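Local coordinates for tyrosine-protein phosphatase non-receptor type 18 (Homo sapiens, PDB 2OC3) that removes phosphate from phosphotyrosine residues of proteins, including autophosphorylated tyrosine kinases, through its classical tyrosine phosphatase domain, at residues Glu217-Gln222 against Thr245-Arg250; Asn94-Val99 against Leu103-Thr108; Phe262-Val267 against Arg286-Thr291; Arg250-Leu253 against Met257-Pro260. All blocks are in the same frame, centred on the assembly; numbering follows the deposited sequence. Where two conformers were deposited one is given.

Interaction 1. Residues Glu217-Gln222 against Thr245-Arg250; sequences EARRLQ and TVDYVR
A bend at the second torsion of Arg219 (chi2 -76°) turns its guanidinium so that its NE/NH2 edge faces the carboxylate of Asp247, whose CG stands anti to its own backbone N and so reaches out from helix 238-254. The two side chains meet at about a right angle, yet their flat ends lie nearly coplanar, 16° apart. The grip is side-on: Arg219 NE donates to Asp247 OD1 at 2.9 Å, on the syn lone pair, and Arg219 NH2 donates to Asp247 OD2 at 2.8 Å, from the syn side but somewhat out of the carboxylate plane. Both bonds are almost straight, the first at 172°, and each nitrogen has its own oxygen. This bidentate salt bridge joins two helices; the CA atoms of Arg219 and Asp247, the nearest pair between the two segments, are 8.6 Å apart. Arg250, one turn beyond Asp247, sends an extended chain past Arg219 in the opposite direction, and its NH1 rests 3.7 Å from CG of Arg219, against the aliphatic part of that chain. The two charged ends stay apart, with Arg219 NE 5.5 Å from Arg250 NH1. Asp247 OD2 also bonds to the hydroxyl of Tyr105, which ties the pair to the central sheet. Shortened to an alanine, position 219 is likely to leave the buried carboxylate of Asp247 without this countercharge. Paired in this way, the arginine probably stabilises the ionised form of the buried aspartate, and two parallel bonds resist rotation of either flat group.

Interaction 2. Residues Asn94-Val99 against Leu103-Thr108; sequences NFIRGV and LAYIAT
Phe95 packs against Ile106 and Leu103 on one face of the hairpin formed by strands 93-97 and 103-108, at an edge of the central sheet of the phosphatase domain. This is its close-fitting part. Phe95 CG stands anti to its carbonyl carbon (chi1 -73°), which lays the ring beside Ile106, its non-hydrogen-bonded partner, with Phe95 CE1 3.5 Å from Ile106 CG1. Leu103 lays its CD1 over the face of the same ring, 4.1 Å from the Phe95 centroid, in a CH-pi contact. On the other face Ile96 reaches Ala107 through CD1, and its CG2 lies 4.0 Å from CD2 of Tyr105, the two side chains crossing obliquely. Asn94 and Ala107 bond to each other in both directions, N to O, each at 2.9 Å. The Ala107 side chain is about 8 Å from that of Cys233, the predicted phosphocysteine nucleophile.

Toward the turn the pairing is looser, and Arg97 and Leu103 are exposed. Ala104 and Tyr105 both face Ile96 in a classic beta bulge: Ile96 O takes a bond from Tyr105 N at 3.1 Å and a weak, bent one from Ala104 N. Packing stays close at one point, where Gly98 CA meets Ala104 CB at 3.5 Å and a side chain on Gly98 would clash. The paired N-H and C=O groups satisfy one another, and a water accepting from Val99 N and donating to Tyr105 OH joins these two without a direct bond.

Interaction 3. Residues Phe262-Val267 against Arg286-Thr291; sequences FSLFDV and RFLYHT
Leu264 and Tyr289 join the first turn of helix 264-272 to helix 282-296 within the helical layer of the classical tyrosine phosphatase fold. The side chain of Leu264 leaves its helix with CG anti to the backbone N (chi1 -168°) and runs alongside Tyr289, which comes the other way. Its CB passes the phenol end, 4.0 Å from Tyr289 OH. Beyond CG, the CD2 branch reaches the middle of the ring: this methyl stands 3.6 Å from the Tyr289 centroid, only 13° off the ring normal, a well-centred CH-pi contact. The same CD2 touches the neighbouring leucine, 4.2 Å from CG of Leu288, so one methyl meets both residues of helix 282-296 that take part. The first torsion of Tyr289, chi1 -103°, is away from the usual staggered values and carries the ring across toward Leu264. No direct hydrogen bond spans the segments, and the joint is apolar apart from the phenol end of Tyr289.

Leu288 also packs on Thr245 and Val246 of helix 238-254, which extends this apolar contact inward. The start of helix 264-272 is fixed by Ser263 at the N-cap, its OG accepting from Asp266 N at 3.0 Å. At the outer end, Tyr289 OH is bonded to Glu33 of helix 29-47 and also accepts from a water at 2.7 Å, and that water takes the backbone N-H of Phe265 at 3.1 Å.

Interaction 4. Residues Arg250-Leu253 against Met257-Pro260; sequences RQLL and MIPP
Leu252 CB and Ile258 CD1 press together at 3.3 Å, tighter than ordinary van der Waals contact, where the chain leaves helix 238-254 and folds back on it. The two side chains cross at about a right angle. Ile258 bends at its second torsion (chi2 -72°), which brings CD1 over Leu252, and its CG1 lies 3.9 Å from CA of Leu253. The CD1 branch of Leu252 also reaches CD1 of Ile258 at 3.9 Å, while its CD2 runs to the other neighbour, 4.1 Å from CB of Met257.

Behind these apolar contacts stands a backbone bond. Met257 N donates to Leu252 O at 2.8 Å, with an N-H...O angle of 161°, and holds the returning loop close to the last helical turn. The hydroxyl of Thr255 hydrogen-bonds to this same oxygen and to Gln251 O, presumably sharing its single proton between them, so a side chain within the turn helps to satisfy carbonyls at the helix end. Replacing Leu252 with a glycine is likely to open a gap beside Ile258 and Met257, leaving Ile258 CD1 without its closest partner and freer to turn.

Farther out, Leu252 leans on Val99 after strand 93-97 and on Phe262 ahead of helix 264-272. Leu253 and Ile258 both rest on Phe296, so the turn packs against both the hairpin's loop, through Val99, and helix 282-296, through Phe296.

Overall arrangement
From the N terminus, interaction 2 comes first, closing the short hairpin turn between strands 93-97 and 103-108. Interaction 1 then spans 22 residues, including strand 229-232, to bring helices 209-222 and 238-254 together. Interaction 4 starts at Arg250, where interaction 1 ends, and closes the tight turn after helix 238-254; interaction 3 follows, joining helices 264-272 and 282-296. The contacts run in series, without nesting or crossing. Helix 238-254 links them: it touches the hairpin of interaction 2 and both helices of interaction 3, and its Val249 packs on Phe262 just ahead of helix 264-272. The sheet edge is thereby tied to the helical layer.

Interaction 1. Residues Glu217-Gln222 against Thr245-Arg250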
# COMPACT_ATOMS: atom_id res chain seq x y z
N GLU A 217 6.04 6.79 -11.78
CA GLU A 217 4.97 7.73 -12.06
C GLU A 217 4.31 8.23 -10.78
O GLU A 217 4.00 9.42 -10.65
CB GLU A 217 3.94 7.09 -12.97
CG GLU A 217 2.72 7.99 -13.27
CD GLU A 217 3.04 9.33 -13.94
OE1 GLU A 217 4.03 9.45 -14.67
OE2 GLU A 217 2.26 10.29 -13.76
N ALA A 218 4.08 7.36 -9.80
CA ALA A 218 3.50 7.81 -8.54
C ALA A 218 4.32 8.92 -7.93
O ALA A 218 3.79 9.85 -7.37
CB ALA A 218 3.39 6.65 -7.53
N ARG A 219 5.64 8.75 -7.99
CA ARG A 219 6.53 9.75 -7.39
C ARG A 219 6.51 11.06 -8.15
O ARG A 219 6.63 12.13 -7.54
CB ARG A 219 7.94 9.19 -7.26
CG ARG A 219 8.10 8.32 -6.00
CD ARG A 219 8.19 9.20 -4.80
NE ARG A 219 8.01 8.47 -3.57
CZ ARG A 219 7.72 9.03 -2.41
NH1 ARG A 219 7.53 10.35 -2.31
NH2 ARG A 219 7.57 8.25 -1.33
N ARG A 220 6.36 11.00 -9.47
CA ARG A 220 6.24 12.27 -10.21
C ARG A 220 4.96 12.99 -9.80
O ARG A 220 4.95 14.21 -9.64
CB ARG A 220 6.22 12.04 -11.71
CG ARG A 220 7.56 11.64 -12.30
CD ARG A 220 7.59 11.61 -13.81
NE ARG A 220 6.87 10.45 -14.33
CZ ARG A 220 7.43 9.28 -14.65
NH1 ARG A 220 8.74 9.07 -14.51
NH2 ARG A 220 6.70 8.33 -15.13
N LEU A 221 3.85 12.24 -9.66
CA LEU A 221 2.56 12.84 -9.32
C LEU A 221 2.53 13.35 -7.89
O LEU A 221 1.85 14.34 -7.60
CB LEU A 221 1.43 11.84 -9.53
CG LEU A 221 1.25 11.38 -10.97
CD1 LEU A 221 0.41 10.11 -11.04
CD2 LEU A 221 0.62 12.50 -11.85
N GLN A 222 3.21 12.64 -7.00
CA GLN A 222 3.29 13.01 -5.58
C GLN A 222 4.03 14.33 -5.38
O GLN A 222 3.62 15.15 -4.54
CB GLN A 222 4.02 11.90 -4.81
CG GLN A 222 4.38 12.19 -3.34
CD GLN A 222 3.19 12.35 -2.45
OE1 GLN A 222 2.08 11.92 -2.78
NE2 GLN A 222 3.41 12.99 -1.29
N THR A 245 7.99 -1.22 -0.17
CA THR A 245 9.42 -1.49 -0.01
C THR A 245 10.19 -1.00 -1.25
O THR A 245 11.28 -0.42 -1.12
CB THR A 245 9.71 -2.98 0.23
OG1 THR A 245 9.02 -3.41 1.41
CG2 THR A 245 11.21 -3.21 0.40
N VAL A 246 9.64 -1.23 -2.44
CA VAL A 246 10.31 -0.78 -3.66
C VAL A 246 10.45 0.75 -3.63
O VAL A 246 11.51 1.32 -3.94
CB VAL A 246 9.52 -1.25 -4.91
CG1 VAL A 246 10.03 -0.53 -6.20
CG2 VAL A 246 9.56 -2.75 -5.04
N ASP A 247 9.40 1.43 -3.22
CA ASP A 247 9.46 2.88 -3.17
C ASP A 247 10.44 3.34 -2.11
O ASP A 247 11.18 4.30 -2.35
CB ASP A 247 8.11 3.52 -2.85
CG ASP A 247 8.20 5.02 -2.79
OD1 ASP A 247 8.23 5.63 -3.88
OD2 ASP A 247 8.24 5.58 -1.69
N TYR A 248 10.40 2.74 -0.92
CA TYR A 248 11.36 3.08 0.15
C TYR A 248 12.81 2.96 -0.36
O TYR A 248 13.65 3.89 -0.18
CB TYR A 248 11.09 2.17 1.34
CG TYR A 248 11.91 2.46 2.59
CD1 TYR A 248 11.33 3.12 3.67
CD2 TYR A 248 13.20 1.97 2.72
CE1 TYR A 248 12.06 3.35 4.84
CE2 TYR A 248 13.93 2.20 3.89
CZ TYR A 248 13.35 2.89 4.92
OH TYR A 248 14.03 3.12 6.11
N VAL A 249 13.14 1.82 -0.96
CA VAL A 249 14.50 1.58 -1.45
C VAL A 249 14.83 2.56 -2.58
O VAL A 249 15.97 3.09 -2.66
CB VAL A 249 14.72 0.12 -1.83
CG1 VAL A 249 16.16 -0.08 -2.40
CG2 VAL A 249 14.48 -0.77 -0.62
N ARG A 250 13.88 2.86 -3.44
CA ARG A 250 14.13 3.81 -4.52
C ARG A 250 14.37 5.20 -3.96
O ARG A 250 15.20 5.93 -4.50
CB ARG A 250 12.95 3.83 -5.48
CG ARG A 250 13.16 4.68 -6.71
CD ARG A 250 12.12 4.41 -7.77
NE ARG A 250 12.29 5.33 -8.90
CZ ARG A 250 11.78 6.55 -8.94
NH1 ARG A 250 11.02 7.05 -7.98
NH2 ARG A 250 12.01 7.32 -10.01

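Interaction 2. Residues Asn94-Val99 against Leu103-Thr108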
# COMPACT_ATOMS: atom_id res chain seq x y z
N ASN A 94 -2.79 0.77 8.22
CA ASN A 94 -1.66 1.13 9.09
C ASN A 94 -0.74 2.11 8.38
O ASN A 94 -0.54 2.03 7.17
CB ASN A 94 -0.82 -0.09 9.48
CG ASN A 94 -1.58 -1.05 10.34
OD1 ASN A 94 -2.23 -1.97 9.84
ND2 ASN A 94 -1.52 -0.85 11.65
N PHE A 95 -0.16 3.03 9.15
CA PHE A 95 0.92 3.86 8.66
C PHE A 95 2.21 3.07 8.60
O PHE A 95 2.47 2.24 9.50
CB PHE A 95 1.12 5.07 9.58
CG PHE A 95 0.05 6.11 9.45
CD1 PHE A 95 -0.01 6.93 8.35
CD2 PHE A 95 -0.92 6.31 10.45
CE1 PHE A 95 -0.96 7.93 8.22
CE2 PHE A 95 -1.91 7.34 10.28
CZ PHE A 95 -1.91 8.10 9.19
N ILE A 96 3.03 3.38 7.61
CA ILE A 96 4.38 2.86 7.44
C ILE A 96 5.33 4.07 7.30
O ILE A 96 5.05 5.00 6.54
CB ILE A 96 4.53 1.90 6.27
CG1 ILE A 96 3.57 0.70 6.44
CG2 ILE A 96 5.99 1.43 6.15
CD1 ILE A 96 3.62 -0.34 5.25
N ARG A 97 6.41 4.06 8.09
CA ARG A 97 7.42 5.11 8.06
C ARG A 97 8.28 5.04 6.80
O ARG A 97 8.59 3.96 6.31
CB ARG A 97 8.35 4.94 9.25
CG ARG A 97 7.70 5.23 10.57
CD ARG A 97 8.69 5.11 11.71
NE ARG A 97 8.96 3.72 12.04
CZ ARG A 97 8.22 2.96 12.85
NH1 ARG A 97 7.14 3.43 13.45
NH2 ARG A 97 8.58 1.70 13.06
N GLY A 98 8.64 6.21 6.28
CA GLY A 98 9.50 6.31 5.12
C GLY A 98 10.94 6.62 5.49
O GLY A 98 11.36 6.56 6.66
N VAL A 99 11.70 6.94 4.45
CA VAL A 99 13.16 7.06 4.61
C VAL A 99 13.53 8.22 5.54
O VAL A 99 14.60 8.20 6.12
CB VAL A 99 13.88 7.20 3.26
CG1 VAL A 99 13.63 5.95 2.43
CG2 VAL A 99 13.47 8.45 2.56
N LEU A 103 5.59 9.64 8.35
CA LEU A 103 4.55 8.68 7.94
C LEU A 103 4.31 8.77 6.42
O LEU A 103 3.45 9.52 5.96
CB LEU A 103 3.28 8.95 8.72
CG LEU A 103 3.43 8.90 10.24
CD1 LEU A 103 2.10 9.31 10.90
CD2 LEU A 103 3.89 7.54 10.69
N ALA A 104 5.07 7.98 5.69
CA ALA A 104 5.21 8.12 4.26
C ALA A 104 4.22 7.28 3.46
O ALA A 104 3.94 7.61 2.29
CB ALA A 104 6.64 7.79 3.84
N TYR A 105 3.70 6.23 4.06
CA TYR A 105 2.71 5.35 3.42
C TYR A 105 1.57 5.09 4.33
O TYR A 105 1.72 4.94 5.55
CB TYR A 105 3.33 4.01 3.06
CG TYR A 105 4.69 4.12 2.41
CD1 TYR A 105 4.80 4.41 1.06
CD2 TYR A 105 5.85 4.02 3.16
CE1 TYR A 105 6.04 4.58 0.48
CE2 TYR A 105 7.11 4.17 2.59
CZ TYR A 105 7.21 4.48 1.25
OH TYR A 105 8.50 4.67 0.72
N ILE A 106 0.39 4.92 3.72
CA ILE A 106 -0.74 4.30 4.41
C ILE A 106 -1.01 3.02 3.65
O ILE A 106 -1.29 3.10 2.44
CB ILE A 106 -2.01 5.15 4.38
CG1 ILE A 106 -1.77 6.39 5.22
CG2 ILE A 106 -3.21 4.29 4.94
CD1 ILE A 106 -2.85 7.42 5.19
N ALA A 107 -0.87 1.88 4.31
CA ALA A 107 -1.12 0.53 3.74
C ALA A 107 -2.48 0.10 4.23
O ALA A 107 -2.71 -0.00 5.43
CB ALA A 107 -0.05 -0.44 4.23
N THR A 108 -3.41 -0.12 3.33
CA THR A 108 -4.77 -0.43 3.73
C THR A 108 -5.35 -1.54 2.84
O THR A 108 -4.73 -1.95 1.86
CB THR A 108 -5.64 0.88 3.75
OG1 THR A 108 -6.94 0.69 4.37
CG2 THR A 108 -5.87 1.46 2.34
O HOH W 1 10.13 6.66 1.95

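Interaction 3. Residues Phe262-Val267 against Arg286-Thr291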
# COMPACT_ATOMS: atom_id res chain seq x y z
N PHE A 262 23.74 -1.87 3.61
CA PHE A 262 22.31 -1.91 3.28
C PHE A 262 21.79 -3.35 3.30
O PHE A 262 22.40 -4.28 2.74
CB PHE A 262 22.06 -1.32 1.90
CG PHE A 262 20.63 -1.47 1.44
CD1 PHE A 262 19.60 -0.78 2.07
CD2 PHE A 262 20.31 -2.31 0.40
CE1 PHE A 262 18.26 -0.94 1.64
CE2 PHE A 262 18.99 -2.45 -0.04
CZ PHE A 262 17.99 -1.75 0.61
N SER A 263 20.63 -3.51 3.93
CA SER A 263 20.03 -4.80 4.13
C SER A 263 18.55 -4.70 3.73
O SER A 263 17.77 -4.03 4.39
CB SER A 263 20.11 -5.17 5.61
OG SER A 263 19.39 -6.37 5.87
N LEU A 264 18.20 -5.41 2.67
CA LEU A 264 16.79 -5.51 2.24
C LEU A 264 16.00 -6.31 3.29
O LEU A 264 14.82 -6.03 3.57
CB LEU A 264 16.72 -6.11 0.85
CG LEU A 264 15.42 -6.08 0.08
CD1 LEU A 264 14.87 -4.66 0.05
CD2 LEU A 264 15.69 -6.58 -1.33
N PHE A 265 16.67 -7.27 3.93
CA PHE A 265 16.10 -8.05 5.03
C PHE A 265 15.58 -7.10 6.11
O PHE A 265 14.45 -7.21 6.59
CB PHE A 265 17.15 -9.04 5.56
CG PHE A 265 16.73 -9.78 6.79
CD1 PHE A 265 16.23 -11.09 6.70
CD2 PHE A 265 16.84 -9.20 8.03
CE1 PHE A 265 15.85 -11.76 7.84
CE2 PHE A 265 16.46 -9.88 9.18
CZ PHE A 265 15.96 -11.16 9.07
N ASP A 266 16.42 -6.14 6.51
CA ASP A 266 16.07 -5.26 7.60
C ASP A 266 14.89 -4.35 7.23
O ASP A 266 14.06 -4.04 8.08
CB ASP A 266 17.27 -4.37 7.98
CG ASP A 266 18.39 -5.15 8.67
OD1 ASP A 266 18.18 -6.30 9.12
OD2 ASP A 266 19.51 -4.58 8.77
N VAL A 267 14.83 -3.94 5.96
CA VAL A 267 13.73 -3.07 5.49
C VAL A 267 12.40 -3.83 5.58
O VAL A 267 11.43 -3.32 6.13
CB VAL A 267 13.95 -2.56 4.06
CG1 VAL A 267 12.72 -1.79 3.55
CG2 VAL A 267 15.24 -1.68 4.00
N ARG A 286 11.49 -12.72 -3.35
CA ARG A 286 12.42 -12.89 -4.48
C ARG A 286 12.16 -11.80 -5.54
O ARG A 286 13.12 -11.23 -6.09
CB ARG A 286 12.29 -14.28 -5.09
CG ARG A 286 12.84 -15.42 -4.28
CD ARG A 286 12.70 -16.78 -5.05
NE ARG A 286 13.19 -17.90 -4.24
CZ ARG A 286 14.48 -18.20 -4.06
NH1 ARG A 286 15.43 -17.47 -4.65
NH2 ARG A 286 14.82 -19.23 -3.29
N PHE A 287 10.88 -11.54 -5.85
CA PHE A 287 10.51 -10.48 -6.81
C PHE A 287 11.04 -9.11 -6.37
O PHE A 287 11.56 -8.30 -7.19
CB PHE A 287 9.01 -10.46 -6.96
CG PHE A 287 8.50 -9.45 -7.97
CD1 PHE A 287 8.79 -9.58 -9.31
CD2 PHE A 287 7.61 -8.47 -7.58
CE1 PHE A 287 8.25 -8.68 -10.21
CE2 PHE A 287 7.07 -7.59 -8.50
CZ PHE A 287 7.40 -7.70 -9.81
N LEU A 288 10.93 -8.83 -5.07
CA LEU A 288 11.45 -7.61 -4.51
C LEU A 288 12.97 -7.54 -4.70
O LEU A 288 13.51 -6.49 -5.11
CB LEU A 288 11.03 -7.56 -3.02
CG LEU A 288 11.56 -6.42 -2.18
CD1 LEU A 288 11.00 -5.04 -2.68
CD2 LEU A 288 11.20 -6.69 -0.71
N TYR A 289 13.69 -8.62 -4.42
CA TYR A 289 15.11 -8.71 -4.71
C TYR A 289 15.45 -8.44 -6.16
O TYR A 289 16.36 -7.68 -6.44
CB TYR A 289 15.72 -10.05 -4.27
CG TYR A 289 16.51 -9.96 -2.99
CD1 TYR A 289 15.90 -10.17 -1.76
CD2 TYR A 289 17.86 -9.63 -3.00
CE1 TYR A 289 16.60 -10.07 -0.58
CE2 TYR A 289 18.60 -9.55 -1.79
CZ TYR A 289 17.93 -9.77 -0.59
OH TYR A 289 18.58 -9.70 0.63
N HIS A 290 14.69 -9.02 -7.08
CA HIS A 290 14.88 -8.82 -8.51
C HIS A 290 14.73 -7.33 -8.86
O HIS A 290 15.53 -6.74 -9.62
CB HIS A 290 13.85 -9.64 -9.28
CG HIS A 290 14.04 -9.69 -10.77
ND1 HIS A 290 15.04 -9.01 -11.44
CD2 HIS A 290 13.34 -10.35 -11.71
CE1 HIS A 290 14.95 -9.27 -12.73
NE2 HIS A 290 13.92 -10.07 -12.93
N THR A 291 13.69 -6.71 -8.30
CA THR A 291 13.37 -5.31 -8.55
C THR A 291 14.48 -4.40 -8.05
O THR A 291 14.90 -3.47 -8.76
CB THR A 291 12.02 -4.91 -7.89
OG1 THR A 291 10.98 -5.80 -8.32
CG2 THR A 291 11.65 -3.49 -8.26
O HOH W 2 19.40 -7.95 2.52

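Interaction 4. Residues Arg250-Leu253 against Met257-Pro260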
# COMPACT_ATOMS: atom_id res chain seq x y z
N ARG A 250 13.88 2.86 -3.44
CA ARG A 250 14.13 3.81 -4.52
C ARG A 250 14.37 5.20 -3.96
O ARG A 250 15.20 5.93 -4.50
CB ARG A 250 12.95 3.83 -5.48
CG ARG A 250 13.16 4.68 -6.71
CD ARG A 250 12.12 4.41 -7.77
NE ARG A 250 12.29 5.33 -8.90
CZ ARG A 250 11.78 6.55 -8.94
NH1 ARG A 250 11.02 7.05 -7.98
NH2 ARG A 250 12.01 7.32 -10.01
N GLN A 251 13.68 5.60 -2.91
CA GLN A 251 13.92 6.89 -2.30
C GLN A 251 15.32 6.94 -1.71
O GLN A 251 16.01 7.97 -1.86
CB GLN A 251 12.88 7.21 -1.26
CG GLN A 251 11.49 7.44 -1.89
CD GLN A 251 11.48 8.56 -2.92
OE1 GLN A 251 11.66 8.36 -4.13
NE2 GLN A 251 11.27 9.76 -2.42
N LEU A 252 15.77 5.87 -1.07
CA LEU A 252 17.17 5.82 -0.58
C LEU A 252 18.14 6.00 -1.73
O LEU A 252 19.12 6.75 -1.65
CB LEU A 252 17.49 4.51 0.13
CG LEU A 252 16.81 4.25 1.48
CD1 LEU A 252 17.23 2.85 1.99
CD2 LEU A 252 17.11 5.38 2.48
N LEU A 253 17.89 5.31 -2.83
CA LEU A 253 18.79 5.34 -3.98
C LEU A 253 18.88 6.74 -4.57
O LEU A 253 19.98 7.28 -4.81
CB LEU A 253 18.29 4.38 -5.05
CG LEU A 253 19.13 4.19 -6.30
CD1 LEU A 253 20.46 3.55 -5.93
CD2 LEU A 253 18.36 3.32 -7.29
N MET A 257 21.44 7.63 -0.27
CA MET A 257 21.46 7.15 1.08
C MET A 257 21.34 5.63 1.22
O MET A 257 20.75 5.13 2.18
CB MET A 257 20.33 7.83 1.85
CG MET A 257 20.51 9.31 2.04
SD MET A 257 21.93 9.68 3.15
CE MET A 257 21.37 8.98 4.66
N ILE A 258 21.97 4.91 0.31
CA ILE A 258 22.14 3.47 0.46
C ILE A 258 23.47 3.21 1.18
O ILE A 258 24.50 3.43 0.59
CB ILE A 258 22.13 2.74 -0.92
CG1 ILE A 258 20.83 3.01 -1.68
CG2 ILE A 258 22.27 1.22 -0.70
CD1 ILE A 258 19.65 2.29 -1.08
N PRO A 259 23.44 2.73 2.45
CA PRO A 259 24.74 2.54 3.12
C PRO A 259 25.39 1.25 2.70
O PRO A 259 24.70 0.39 2.13
CB PRO A 259 24.37 2.54 4.59
CG PRO A 259 22.98 2.04 4.64
CD PRO A 259 22.31 2.36 3.31
N PRO A 260 26.70 1.10 2.95
CA PRO A 260 27.43 -0.08 2.47
C PRO A 260 26.96 -1.39 3.10
O PRO A 260 27.15 -2.46 2.51
CB PRO A 260 28.89 0.22 2.86
CG PRO A 260 28.77 1.21 3.96
CD PRO A 260 27.60 2.05 3.64